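Local atomic coordinates of 6-phospho-beta-d glycosidase (Streptococcus pyogenes, PDB entry 5FOO), a protein that probably hydrolyses 6-phosphorylated beta-glucosides, as a glycoside hydrolase of family 1 built on a TIM barrel. Residues 118-123 and 166-171; 312-315 and 320-323; 330-335 and 339-344; 417-422 and 442-447. The protein carries 1 engineered substitution. All coordinates share one frame; numbering follows the deposited sequence.

Contact 1. Residues 118-123 and 166-171; sequences HHFDLP and PMVVVE. With JAZ (6-phosphocyclophellitol), chain G.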
loop_
_atom_site.group_PDB
_atom_site.type_symbol
_atom_site.label_atom_id
_atom_site.label_comp_id
_atom_site.label_asym_id
_atom_site.label_seq_id
_atom_site.Cartn_x
_atom_site.Cartn_y
_atom_site.Cartn_z
ATOM N N HIS A 118 -7.203 0.232 5.329
ATOM C CA HIS A 118 -6.156 0.059 6.361
ATOM C C HIS A 118 -4.842 0.334 5.720
ATOM O O HIS A 118 -4.453 -0.360 4.783
ATOM C CB HIS A 118 -6.224 -1.350 6.929
ATOM C CG HIS A 118 -5.098 -1.728 7.825
ATOM N ND1 HIS A 118 -4.464 -2.952 7.764
ATOM C CD2 HIS A 118 -4.490 -1.054 8.827
ATOM C CE1 HIS A 118 -3.482 -2.998 8.645
ATOM N NE2 HIS A 118 -3.472 -1.854 9.292
ATOM N N HIS A 119 -4.143 1.356 6.212
ATOM C CA HIS A 119 -2.793 1.653 5.732
ATOM C C HIS A 119 -1.911 1.938 6.972
ATOM O O HIS A 119 -1.689 3.107 7.361
ATOM C CB HIS A 119 -2.847 2.869 4.746
ATOM C CG HIS A 119 -1.630 3.017 3.913
ATOM N ND1 HIS A 119 -1.673 3.334 2.574
ATOM C CD2 HIS A 119 -0.319 2.852 4.218
ATOM C CE1 HIS A 119 -0.448 3.374 2.086
ATOM N NE2 HIS A 119 0.398 3.093 3.069
ATOM N N PHE A 120 -1.482 0.837 7.602
ATOM C CA PHE A 120 -0.593 0.814 8.757
ATOM C C PHE A 120 -1.152 1.568 9.959
ATOM O O PHE A 120 -0.367 2.127 10.770
ATOM C CB PHE A 120 0.781 1.456 8.396
ATOM C CG PHE A 120 1.411 0.979 7.098
ATOM C CD1 PHE A 120 1.073 -0.207 6.464
ATOM C CD2 PHE A 120 2.411 1.754 6.529
ATOM C CE1 PHE A 120 1.706 -0.607 5.260
ATOM C CE2 PHE A 120 3.053 1.379 5.349
ATOM C CZ PHE A 120 2.708 0.183 4.719
ATOM N N ASP A 121 -2.489 1.615 10.088
ATOM C CA ASP A 121 -3.113 2.486 11.051
ATOM C C ASP A 121 -4.130 1.871 11.969
ATOM O O ASP A 121 -5.139 2.495 12.278
ATOM C CB ASP A 121 -3.682 3.749 10.361
ATOM C CG ASP A 121 -4.854 3.436 9.404
ATOM O OD1 ASP A 121 -4.923 2.287 8.893
ATOM O OD2 ASP A 121 -5.701 4.341 9.188
ATOM N N LEU A 122 -3.816 0.702 12.488
ATOM C CA LEU A 122 -4.544 0.134 13.607
ATOM C C LEU A 122 -4.681 1.163 14.740
ATOM O O LEU A 122 -3.706 1.846 15.110
ATOM C CB LEU A 122 -3.826 -1.139 14.091
ATOM C CG LEU A 122 -4.500 -1.858 15.238
ATOM C CD1 LEU A 122 -5.571 -2.810 14.730
ATOM C CD2 LEU A 122 -3.485 -2.601 16.095
ATOM N N PRO A 123 -5.859 1.275 15.348
ATOM C CA PRO A 123 -5.964 2.050 16.615
ATOM C C PRO A 123 -5.079 1.508 17.753
ATOM O O PRO A 123 -5.139 0.301 18.110
ATOM C CB PRO A 123 -7.417 1.882 17.028
ATOM C CG PRO A 123 -8.144 1.454 15.826
ATOM C CD PRO A 123 -7.137 0.635 15.005
ATOM N N PRO A 166 -0.306 -5.759 3.533
ATOM C CA PRO A 166 -0.364 -6.380 4.788
ATOM C C PRO A 166 0.934 -7.055 5.226
ATOM O O PRO A 166 1.213 -7.045 6.443
ATOM C CB PRO A 166 -1.528 -7.336 4.658
ATOM C CG PRO A 166 -1.583 -7.671 3.237
ATOM C CD PRO A 166 -1.284 -6.339 2.606
ATOM N N MET A 167 1.765 -7.531 4.302
ATOM C CA MET A 167 3.077 -8.113 4.742
ATOM C C MET A 167 4.025 -7.052 5.310
ATOM O O MET A 167 4.908 -7.364 6.069
ATOM C CB MET A 167 3.787 -8.881 3.601
ATOM C CG MET A 167 5.099 -9.621 4.048
ATOM S SD MET A 167 4.743 -10.736 5.410
ATOM C CE MET A 167 4.228 -12.151 4.498
ATOM N N VAL A 168 3.886 -5.796 4.884
ATOM C CA VAL A 168 4.621 -4.675 5.460
ATOM C C VAL A 168 4.198 -4.427 6.931
ATOM O O VAL A 168 5.019 -4.092 7.751
ATOM C CB VAL A 168 4.521 -3.379 4.614
ATOM C CG1 VAL A 168 5.202 -2.222 5.299
ATOM C CG2 VAL A 168 5.138 -3.599 3.214
ATOM N N VAL A 169 2.928 -4.586 7.258
ATOM C CA VAL A 169 2.487 -4.528 8.651
ATOM C C VAL A 169 3.101 -5.689 9.492
ATOM O O VAL A 169 3.523 -5.470 10.640
ATOM C CB VAL A 169 0.959 -4.620 8.725
ATOM C CG1 VAL A 169 0.472 -4.786 10.153
ATOM C CG2 VAL A 169 0.341 -3.356 8.155
ATOM N N VAL A 170 3.066 -6.900 8.947
ATOM C CA VAL A 170 3.597 -8.047 9.591
ATOM C C VAL A 170 5.097 -7.794 9.874
ATOM O O VAL A 170 5.535 -8.012 10.982
ATOM C CB VAL A 170 3.524 -9.239 8.671
ATOM C CG1 VAL A 170 4.361 -10.422 9.192
ATOM C CG2 VAL A 170 2.095 -9.685 8.444
ATOM N N GLU A 171 5.852 -7.348 8.859
ATOM C CA GLU A 171 7.270 -7.129 8.982
ATOM C C GLU A 171 7.593 -5.957 9.867
ATOM O O GLU A 171 8.360 -6.120 10.844
ATOM C CB GLU A 171 7.976 -7.055 7.609
ATOM C CG GLU A 171 8.006 -8.489 7.043
ATOM C CD GLU A 171 8.758 -8.704 5.712
ATOM O OE1 GLU A 171 9.091 -7.641 5.095
ATOM O OE2 GLU A 171 8.994 -9.948 5.318
HETATM C C2 JAZ G . 5.039 4.991 1.483
HETATM C C3 JAZ G . 3.628 4.414 1.243
HETATM C C4 JAZ G . 3.702 2.923 0.932
HETATM C C5 JAZ G . 4.570 2.622 -0.282
HETATM C C6 JAZ G . 5.928 3.273 -0.139
HETATM C C7 JAZ G . 5.834 4.760 0.203
HETATM C C8 JAZ G . 7.198 5.445 0.198
HETATM O O9 JAZ G . 7.978 4.841 1.226
HETATM P P10 JAZ G . 9.074 5.714 1.976
HETATM O O11 JAZ G . 9.631 4.781 2.993
HETATM O O12 JAZ G . 8.531 7.016 2.396
HETATM O O13 JAZ G . 10.070 6.057 0.957
HETATM O O14 JAZ G . 6.709 2.553 0.824
HETATM O O15 JAZ G . 4.980 6.404 1.705
HETATM O O16 JAZ G . 2.905 4.599 2.434
HETATM O O17 JAZ G . 2.398 2.400 0.746
#
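Apolar contact between Phe-120 and two consecutive valines, Val-168 and Val-169, joins these segments. The far end of the phenyl ring meets the first of them, with Phe-120 CZ 3.5 Å from Val-168 CG1. Its near side passes the second, where Phe-120 CD1 lies 3.6 Å from Val-169 CG2 and the two side chains run past each other in opposite directions. With Phe-120 CG anti to the carbonyl carbon (chi1 -48°), the ring end reaches nearer the helix than the direction of the CB bond alone would suggest. The methyl Val-169 CG2 is shared, since His-118 CE1 stands 3.9 Å from it.

The polar contacts lie within the loop and at the ligand. His-119 NE2 donates to O16 of 6-phosphocyclophellitol at 3.0 Å, though the bond is bent (132°). The imidazole points its edge at one face of the Phe-120 ring, His-119 CD2 3.7 Å above the plane over its centre, which puts the phenyl between the pocket histidine and the valines. The loop is tied by His-119 N to Asp-121 OD1 at 2.9 Å, met from above the carboxylate plane. His-118 ND1 is hydrogen-bonded to His-163 ND1.

The loop leaves barrel strand 112-116 and leads into helix 124-130, while helix 166-174 comes after barrel strand 159-161 and the short strand 163-164 and packs against helices 186-208 and 235-258.

Contact 2. Residues 312-315 and 320-323; sequences VISP and EWYY. With EDO (1,2-ethanediol), chain L; EDO (1,2-ethanediol), chain K.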
loop_
_atom_site.group_PDB
_atom_site.type_symbol
_atom_site.label_atom_id
_atom_site.label_comp_id
_atom_site.label_asym_id
_atom_site.label_seq_id
_atom_site.Cartn_x
_atom_site.Cartn_y
_atom_site.Cartn_z
ATOM N N VAL A 312 23.130 -21.295 15.055
ATOM C CA VAL A 312 22.784 -22.509 15.804
ATOM C C VAL A 312 21.460 -22.307 16.570
ATOM O O VAL A 312 20.799 -23.279 16.845
ATOM C CB VAL A 312 23.909 -22.894 16.768
ATOM C CG1 VAL A 312 24.157 -21.854 17.851
ATOM C CG2 VAL A 312 23.660 -24.255 17.398
ATOM N N ILE A 313 21.143 -21.072 16.984
ATOM C CA ILE A 313 19.813 -20.733 17.498
ATOM C C ILE A 313 19.453 -19.358 17.042
ATOM O O ILE A 313 20.311 -18.493 16.958
ATOM C CB ILE A 313 19.705 -20.709 19.050
ATOM C CG1 ILE A 313 20.837 -19.929 19.674
ATOM C CG2 ILE A 313 19.701 -22.114 19.615
ATOM C CD1 ILE A 313 20.405 -19.070 20.852
ATOM N N SER A 314 18.181 -19.112 16.810
ATOM C CA SER A 314 17.777 -17.742 16.516
ATOM C C SER A 314 16.897 -17.205 17.673
ATOM O O SER A 314 16.145 -17.985 18.282
ATOM C CB SER A 314 17.067 -17.672 15.147
ATOM O OG SER A 314 17.947 -17.307 14.086
ATOM N N PRO A 315 16.936 -15.851 17.908
ATOM C CA PRO A 315 16.081 -15.210 18.950
ATOM C C PRO A 315 14.562 -15.439 18.717
ATOM O O PRO A 315 13.811 -15.548 19.658
ATOM C CB PRO A 315 16.459 -13.693 18.860
ATOM C CG PRO A 315 17.026 -13.479 17.493
ATOM C CD PRO A 315 17.576 -14.823 17.026
ATOM N N GLU A 320 13.954 -14.624 6.945
ATOM C CA GLU A 320 15.383 -14.435 6.668
ATOM C C GLU A 320 16.342 -15.490 7.216
ATOM O O GLU A 320 17.565 -15.424 6.959
ATOM C CB GLU A 320 15.850 -13.014 7.062
ATOM C CG GLU A 320 15.077 -11.923 6.315
ATOM C CD GLU A 320 15.796 -10.579 6.200
ATOM O OE1 GLU A 320 16.748 -10.308 6.951
ATOM O OE2 GLU A 320 15.373 -9.754 5.363
ATOM N N TRP A 321 15.809 -16.491 7.882
ATOM C CA TRP A 321 16.537 -17.731 8.091
ATOM C C TRP A 321 16.906 -18.351 6.764
ATOM O O TRP A 321 17.843 -19.086 6.739
ATOM C CB TRP A 321 15.690 -18.814 8.784
ATOM C CG TRP A 321 15.374 -18.651 10.309
ATOM C CD1 TRP A 321 15.576 -17.559 11.082
ATOM C CD2 TRP A 321 14.778 -19.652 11.164
ATOM N NE1 TRP A 321 15.157 -17.820 12.380
ATOM C CE2 TRP A 321 14.676 -19.101 12.447
ATOM C CE3 TRP A 321 14.359 -20.968 10.961
ATOM C CZ2 TRP A 321 14.141 -19.822 13.543
ATOM C CZ3 TRP A 321 13.808 -21.676 12.030
ATOM C CH2 TRP A 321 13.691 -21.093 13.299
ATOM N N TYR A 322 16.114 -18.155 5.695
ATOM C CA TYR A 322 16.320 -18.866 4.447
ATOM C C TYR A 322 16.919 -18.013 3.322
ATOM O O TYR A 322 17.104 -18.531 2.219
ATOM C CB TYR A 322 15.006 -19.517 3.982
ATOM C CG TYR A 322 14.483 -20.492 4.985
ATOM C CD1 TYR A 322 15.098 -21.701 5.168
ATOM C CD2 TYR A 322 13.443 -20.140 5.855
ATOM C CE1 TYR A 322 14.672 -22.583 6.162
ATOM C CE2 TYR A 322 12.978 -21.018 6.830
ATOM C CZ TYR A 322 13.607 -22.242 6.998
ATOM O OH TYR A 322 13.162 -23.151 7.960
ATOM N N TYR A 323 17.191 -16.729 3.565
ATOM C CA TYR A 323 17.782 -15.884 2.533
ATOM C C TYR A 323 18.313 -14.620 3.178
ATOM O O TYR A 323 17.833 -14.251 4.197
ATOM C CB TYR A 323 16.724 -15.514 1.434
ATOM C CG TYR A 323 15.506 -14.741 1.938
ATOM C CD1 TYR A 323 15.534 -13.354 2.044
ATOM C CD2 TYR A 323 14.357 -15.409 2.368
ATOM C CE1 TYR A 323 14.439 -12.614 2.573
ATOM C CE2 TYR A 323 13.247 -14.699 2.896
ATOM C CZ TYR A 323 13.292 -13.303 2.973
ATOM O OH TYR A 323 12.226 -12.624 3.449
HETATM C C1 EDO L . 19.696 -11.427 6.318
HETATM O O1 EDO L . 20.836 -10.722 6.902
HETATM C C2 EDO L . 19.415 -12.760 7.036
HETATM O O2 EDO L . 19.084 -13.944 6.234
HETATM C C1 EDO K . 20.359 -16.147 8.654
HETATM O O1 EDO K . 20.177 -17.583 8.486
HETATM C C2 EDO K . 19.565 -15.640 9.860
HETATM O O2 EDO K . 19.148 -14.294 9.575
#
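The indole NE1 of Trp-321 has two polar neighbours: the backbone oxygen of Ser-316, which accepts a weak hydrogen bond from it, and the hydroxyl of Ser-314. Ser-314 OG approaches the ring obliquely, 3.3 Å from Trp-321 NE1, yet the angle is too poor for a hydrogen bond, so the contact across the segments is one of proximity. Carbon contributes as well: Ser-314 CB lies 3.4 Å from Trp-321 NE1 and 3.9 Å from Trp-321 CE2. The small buried area, 83 Å² for both sides together, and the 8.5 Å between the CA atoms of Ser-314 and Trp-321 fit a light surface contact made by side chains.

The indole reaches Ser-314 with CG anti to the carbonyl carbon (chi1 -73°), and its ring also meets that of Trp-317. Within 320-323, Trp-321 CB sits 3.9 Å above one face of the Tyr-322 ring, offset toward the rim. By contrast, Glu-320 CA lies over the centre of the Tyr-323 ring, 4.3 Å above it.

Both segments belong to the long loop between strands 302-305 and 324-325. Its 323 end rests on helix 235-258, where Tyr-323 packs on Ala-240 and Ala-244 and Tyr-323 OH is hydrogen-bonded to Asn-248.

Contact 3. Residues 330-335 and 339-344; sequences GHRMNV and WEIYPE. Engineered in segment 330-335: His-331 (natural residue Arg).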
loop_
_atom_site.group_PDB
_atom_site.type_symbol
_atom_site.label_atom_id
_atom_site.label_comp_id
_atom_site.label_asym_id
_atom_site.label_seq_id
_atom_site.Cartn_x
_atom_site.Cartn_y
_atom_site.Cartn_z
ATOM N N GLY A 330 27.010 -3.230 -10.127
ATOM C CA GLY A 330 26.560 -2.586 -11.356
ATOM C C GLY A 330 25.063 -2.190 -11.328
ATOM O O GLY A 330 24.574 -1.664 -12.300
ATOM N N HIS A 331 24.344 -2.319 -10.207
ATOM C CA HIS A 331 22.902 -1.956 -10.215
ATOM C C HIS A 331 22.745 -0.455 -10.352
ATOM O O HIS A 331 23.631 0.304 -9.945
ATOM C CB HIS A 331 22.148 -2.463 -8.969
ATOM C CG HIS A 331 22.634 -1.878 -7.677
ATOM N ND1 HIS A 331 23.669 -2.422 -6.966
ATOM C CD2 HIS A 331 22.247 -0.787 -6.991
ATOM C CE1 HIS A 331 23.921 -1.684 -5.907
ATOM N NE2 HIS A 331 23.072 -0.683 -5.904
ATOM N N ARG A 332 21.612 -0.023 -10.898
ATOM C CA ARG A 332 21.329 1.421 -11.004
ATOM C C ARG A 332 20.699 1.801 -9.675
ATOM O O ARG A 332 19.949 1.030 -9.143
ATOM C CB ARG A 332 20.355 1.727 -12.146
ATOM C CG ARG A 332 20.866 1.444 -13.567
ATOM C CD ARG A 332 19.645 1.445 -14.522
ATOM N NE ARG A 332 19.134 2.807 -14.863
ATOM C CZ ARG A 332 17.852 3.154 -15.176
ATOM N NH1 ARG A 332 16.838 2.290 -15.206
ATOM N NH2 ARG A 332 17.574 4.422 -15.461
ATOM N N MET A 333 20.967 2.989 -9.159
ATOM C CA MET A 333 20.577 3.313 -7.791
ATOM C C MET A 333 20.105 4.778 -7.631
ATOM O O MET A 333 20.509 5.718 -8.375
ATOM C CB MET A 333 21.745 2.979 -6.852
ATOM C CG MET A 333 21.358 2.854 -5.382
ATOM S SD MET A 333 22.786 3.038 -4.267
ATOM C CE MET A 333 23.474 4.579 -4.825
ATOM N N ASN A 334 19.178 4.940 -6.690
ATOM C CA ASN A 334 18.748 6.235 -6.207
ATOM C C ASN A 334 19.583 6.474 -4.936
ATOM O O ASN A 334 19.365 5.819 -3.878
ATOM C CB ASN A 334 17.265 6.171 -5.873
ATOM C CG ASN A 334 16.739 7.433 -5.236
ATOM O OD1 ASN A 334 17.498 8.341 -4.877
ATOM N ND2 ASN A 334 15.426 7.491 -5.075
ATOM N N VAL A 335 20.541 7.389 -5.030
ATOM C CA VAL A 335 21.511 7.596 -3.890
ATOM C C VAL A 335 20.860 8.082 -2.611
ATOM O O VAL A 335 21.147 7.517 -1.568
ATOM C CB VAL A 335 22.685 8.516 -4.312
ATOM C CG1 VAL A 335 23.581 8.936 -3.126
ATOM C CG2 VAL A 335 23.524 7.823 -5.392
ATOM N N TRP A 339 18.117 2.862 -2.764
ATOM C CA TRP A 339 17.332 1.861 -3.465
ATOM C C TRP A 339 17.760 1.670 -4.898
ATOM O O TRP A 339 17.947 2.644 -5.651
ATOM C CB TRP A 339 15.853 2.254 -3.466
ATOM C CG TRP A 339 15.148 2.032 -2.154
ATOM C CD1 TRP A 339 15.672 1.487 -1.033
ATOM C CD2 TRP A 339 13.785 2.368 -1.832
ATOM N NE1 TRP A 339 14.729 1.451 -0.044
ATOM C CE2 TRP A 339 13.558 1.967 -0.514
ATOM C CE3 TRP A 339 12.734 2.965 -2.541
ATOM C CZ2 TRP A 339 12.322 2.163 0.134
ATOM C CZ3 TRP A 339 11.548 3.141 -1.925
ATOM C CH2 TRP A 339 11.337 2.734 -0.590
ATOM N N GLU A 340 17.837 0.411 -5.288
ATOM C CA GLU A 340 18.028 0.046 -6.708
ATOM C C GLU A 340 16.799 0.546 -7.543
ATOM O O GLU A 340 15.645 0.514 -7.087
ATOM C CB GLU A 340 18.144 -1.463 -6.835
ATOM C CG GLU A 340 18.451 -1.896 -8.259
ATOM C CD GLU A 340 18.704 -3.357 -8.437
ATOM O OE1 GLU A 340 18.678 -4.153 -7.451
ATOM O OE2 GLU A 340 18.926 -3.721 -9.604
ATOM N N ILE A 341 17.084 0.978 -8.750
ATOM C CA ILE A 341 16.098 1.282 -9.757
ATOM C C ILE A 341 16.210 0.186 -10.856
ATOM O O ILE A 341 17.292 -0.005 -11.495
ATOM C CB ILE A 341 16.379 2.671 -10.323
ATOM C CG1 ILE A 341 16.199 3.702 -9.167
ATOM C CG2 ILE A 341 15.530 2.964 -11.615
ATOM C CD1 ILE A 341 16.421 5.138 -9.590
ATOM N N TYR A 342 15.101 -0.551 -11.045
ATOM C CA TYR A 342 15.017 -1.640 -12.024
ATOM C C TYR A 342 13.543 -1.750 -12.583
ATOM O O TYR A 342 12.772 -2.602 -12.151
ATOM C CB TYR A 342 15.466 -2.959 -11.335
ATOM C CG TYR A 342 15.732 -4.035 -12.316
ATOM C CD1 TYR A 342 16.823 -3.949 -13.212
ATOM C CD2 TYR A 342 14.862 -5.105 -12.426
ATOM C CE1 TYR A 342 17.044 -4.948 -14.157
ATOM C CE2 TYR A 342 15.105 -6.112 -13.321
ATOM C CZ TYR A 342 16.155 -6.005 -14.203
ATOM O OH TYR A 342 16.248 -7.003 -15.127
ATOM N N PRO A 343 13.155 -0.847 -13.496
ATOM C CA PRO A 343 11.761 -0.810 -14.037
ATOM C C PRO A 343 11.275 -2.064 -14.788
ATOM O O PRO A 343 10.079 -2.273 -14.936
ATOM C CB PRO A 343 11.797 0.413 -14.982
ATOM C CG PRO A 343 13.222 0.550 -15.383
ATOM C CD PRO A 343 13.993 0.201 -14.124
ATOM N N GLU A 344 12.189 -2.900 -15.206
ATOM C CA GLU A 344 11.885 -4.138 -15.875
ATOM C C GLU A 344 11.099 -5.017 -14.999
ATOM O O GLU A 344 10.349 -5.857 -15.479
ATOM C CB GLU A 344 13.147 -4.868 -16.264
ATOM C CG GLU A 344 13.977 -4.159 -17.312
ATOM C CD GLU A 344 15.092 -3.212 -16.784
ATOM O OE1 GLU A 344 14.954 -2.570 -15.685
ATOM O OE2 GLU A 344 16.100 -3.112 -17.524
HETATM O O HOH W 1 19.346 -1.870 -11.526
#
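Asn-334 and Trp-339 close the tight end of this beta hairpin: Asn-334 N donates to Trp-339 O at 2.8 Å and 177°, whereas the return bond from Trp-339 N is weak. Ile-341 N reaches Arg-332 O at 2.9 Å from above the carbonyl plane. Between these bonds Met-333 and Glu-340 form a non-hydrogen-bonded pair, their CA atoms only 4.3 Å apart. On the face of Asn-334, Ile-341 CD1 packs 3.9 Å from Asn-334 CB.

The outer part is looser: Arg-332 and Met-333 are exposed, and one water, bonded also to Glu-340 OE2, bridges Arg-332 N and Ile-341 O in place of a direct bond. Ile-341 CG2 lies over one face of the Arg-332 guanidinium, and Pro-343 CD meets its edge 3.7 Å from Arg-332 NH1, which Glu-395 holds by a salt bridge. The engineered His-331 touches Glu-340 through CB, while Arg-303 pairs with Glu-340 OE1.

The strands 332-334 and 339-341 precede helix 344-356, with Pro-343 against helix 387-405 and Trp-339 turned to the ligand pocket.

Contact 4. Residues 417-422 and 442-447; sequences TPIDGW and QVRRPK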
loop_
_atom_site.group_PDB
_atom_site.type_symbol
_atom_site.label_atom_id
_atom_site.label_comp_id
_atom_site.label_asym_id
_atom_site.label_seq_id
_atom_site.Cartn_x
_atom_site.Cartn_y
_atom_site.Cartn_z
ATOM N N THR A 417 3.284 10.023 -5.316
ATOM C CA THR A 417 2.129 10.448 -4.538
ATOM C C THR A 417 1.699 11.775 -5.205
ATOM O O THR A 417 2.555 12.497 -5.732
ATOM C CB THR A 417 2.311 10.500 -3.040
ATOM O OG1 THR A 417 1.015 10.495 -2.432
ATOM C CG2 THR A 417 3.101 11.729 -2.649
ATOM N N PRO A 418 0.402 12.092 -5.232
ATOM C CA PRO A 418 0.075 13.363 -5.887
ATOM C C PRO A 418 0.735 14.615 -5.291
ATOM O O PRO A 418 1.241 15.448 -6.025
ATOM C CB PRO A 418 -1.437 13.453 -5.714
ATOM C CG PRO A 418 -1.836 12.055 -5.797
ATOM C CD PRO A 418 -0.829 11.318 -4.971
ATOM N N ILE A 419 0.648 14.743 -3.981
ATOM C CA ILE A 419 1.167 15.855 -3.243
ATOM C C ILE A 419 2.065 15.311 -2.125
ATOM O O ILE A 419 1.674 14.392 -1.427
ATOM C CB ILE A 419 0.007 16.647 -2.626
ATOM C CG1 ILE A 419 -0.905 17.205 -3.728
ATOM C CG2 ILE A 419 0.539 17.777 -1.727
ATOM C CD1 ILE A 419 -2.218 17.756 -3.218
ATOM N N ASP A 420 3.239 15.902 -1.947
ATOM C CA ASP A 420 4.208 15.501 -0.933
ATOM C C ASP A 420 3.470 15.171 0.323
ATOM O O ASP A 420 2.595 15.976 0.750
ATOM C CB ASP A 420 5.208 16.640 -0.613
ATOM C CG ASP A 420 6.210 16.945 -1.760
ATOM O OD1 ASP A 420 6.446 16.113 -2.671
ATOM O OD2 ASP A 420 6.832 18.039 -1.679
ATOM N N GLY A 421 3.784 14.006 0.907
ATOM C CA GLY A 421 3.165 13.615 2.175
ATOM C C GLY A 421 4.134 13.093 3.235
ATOM O O GLY A 421 5.327 12.919 2.996
ATOM N N TRP A 422 3.574 12.737 4.369
ATOM C CA TRP A 422 4.343 12.312 5.527
ATOM C C TRP A 422 4.644 10.843 5.413
ATOM O O TRP A 422 3.710 10.066 5.476
ATOM C CB TRP A 422 3.505 12.590 6.767
ATOM C CG TRP A 422 4.168 12.312 8.047
ATOM C CD1 TRP A 422 5.214 13.034 8.632
ATOM C CD2 TRP A 422 3.881 11.237 8.939
ATOM N NE1 TRP A 422 5.523 12.478 9.864
ATOM C CE2 TRP A 422 4.745 11.373 10.064
ATOM C CE3 TRP A 422 2.965 10.171 8.916
ATOM C CZ2 TRP A 422 4.738 10.477 11.115
ATOM C CZ3 TRP A 422 2.961 9.285 9.982
ATOM C CH2 TRP A 422 3.837 9.466 11.080
ATOM N N GLN A 442 1.593 24.763 4.194
ATOM C CA GLN A 442 0.705 23.862 3.442
ATOM C C GLN A 442 0.259 24.381 2.067
ATOM O O GLN A 442 -0.763 23.951 1.512
ATOM C CB GLN A 442 -0.493 23.543 4.325
ATOM C CG GLN A 442 -0.104 22.916 5.635
ATOM C CD GLN A 442 0.431 21.520 5.459
ATOM O OE1 GLN A 442 0.105 20.782 4.488
ATOM N NE2 GLN A 442 1.257 21.122 6.414
ATOM N N VAL A 443 1.054 25.267 1.499
ATOM C CA VAL A 443 0.855 25.699 0.129
ATOM C C VAL A 443 1.416 24.688 -0.849
ATOM O O VAL A 443 2.586 24.253 -0.729
ATOM C CB VAL A 443 1.561 27.056 -0.105
ATOM C CG1 VAL A 443 1.550 27.467 -1.602
ATOM C CG2 VAL A 443 0.883 28.089 0.773
ATOM N N ARG A 444 0.621 24.375 -1.866
ATOM C CA ARG A 444 1.033 23.437 -2.925
ATOM C C ARG A 444 1.628 24.175 -4.126
ATOM O O ARG A 444 1.266 25.303 -4.427
ATOM C CB ARG A 444 -0.146 22.600 -3.439
ATOM C CG ARG A 444 -0.604 21.469 -2.550
ATOM C CD ARG A 444 -1.253 21.966 -1.295
ATOM N NE ARG A 444 -2.120 20.964 -0.697
ATOM C CZ ARG A 444 -2.054 20.470 0.533
ATOM N NH1 ARG A 444 -1.078 20.799 1.410
ATOM N NH2 ARG A 444 -2.991 19.585 0.912
ATOM N N ARG A 445 2.537 23.519 -4.823
ATOM C CA ARG A 445 3.035 24.008 -6.069
ATOM C C ARG A 445 3.413 22.860 -6.973
ATOM O O ARG A 445 4.345 22.105 -6.663
ATOM C CB ARG A 445 4.270 24.887 -5.824
ATOM C CG ARG A 445 4.828 25.338 -7.154
ATOM C CD ARG A 445 5.602 26.637 -7.097
ATOM N NE ARG A 445 5.680 27.123 -8.480
ATOM C CZ ARG A 445 6.384 28.167 -8.913
ATOM N NH1 ARG A 445 7.121 28.901 -8.072
ATOM N NH2 ARG A 445 6.355 28.461 -10.221
ATOM N N PRO A 446 2.714 22.722 -8.110
ATOM C CA PRO A 446 3.024 21.631 -9.071
ATOM C C PRO A 446 4.472 21.615 -9.473
ATOM O O PRO A 446 5.047 22.683 -9.703
ATOM C CB PRO A 446 2.182 21.997 -10.288
ATOM C CG PRO A 446 0.970 22.679 -9.682
ATOM C CD PRO A 446 1.469 23.447 -8.474
ATOM N N LYS A 447 5.038 20.422 -9.608
ATOM C CA LYS A 447 6.399 20.263 -10.111
ATOM C C LYS A 447 6.294 19.990 -11.600
ATOM O O LYS A 447 5.184 19.723 -12.142
ATOM C CB LYS A 447 7.150 19.116 -9.404
ATOM C CG LYS A 447 6.995 19.088 -7.909
ATOM C CD LYS A 447 7.852 17.985 -7.266
ATOM C CE LYS A 447 7.518 17.817 -5.787
ATOM N NZ LYS A 447 7.919 16.516 -5.199
#
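Ile-419 lies across the side chain of Arg-444 at about a right angle. Its CG2 methyl is 4.0 Å from Arg-444 CG and stands 4.3 Å above the guanidinium plane, offset toward the rim, while Ile-419 CD1 comes to 4.1 Å of Arg-444 NE. A bend at chi2 (69°) folds the arginine so that its aliphatic part and its flat end both meet the isoleucine. In the guanidinium plane, Arg-444 NH1 donates to a lone pair of Gln-442 OE1 at 3.3 Å, and NH2 pairs with Asp-61, which helps fix the rotation of the group.

The charged contact is separate. Lys-447, extended beyond CG, brings NZ 3.0 Å from Asp-420 OD1 on its syn side, a salt bridge in a network with Glu-374 and, through Asp-420 OD2, Arg-431. Gly-433 N also bonds to Asp-420 OD1.

Thus the loop after barrel strand 410-416 is held against strand 444-446, partner of strand 435-437, with helix 54-67 flanking both.

How the contacts relate
Along the chain the contacts follow one another in series, 1 to 4. Contact 1 joins the segments that follow barrel strands 112-116 and 159-161; contacts 2 and 3 lie between barrel strands 293-297 and 362-367; contact 4 begins after strand 410-416. Contacts 1 and 3, with centres 26 Å apart, each supply a residue to the ligand pocket, His-119 and Trp-339. Tyr-432, between the segments of contact 4, belongs to that pocket and touches Trp-339. As in TIM-barrel enzymes generally, segments after the barrel strands thus surround the pocket at the barrel's C-terminal end. Contact 2 lies at the surface away from it, its centre 42 Å from that of contact 4, across the chain's centre.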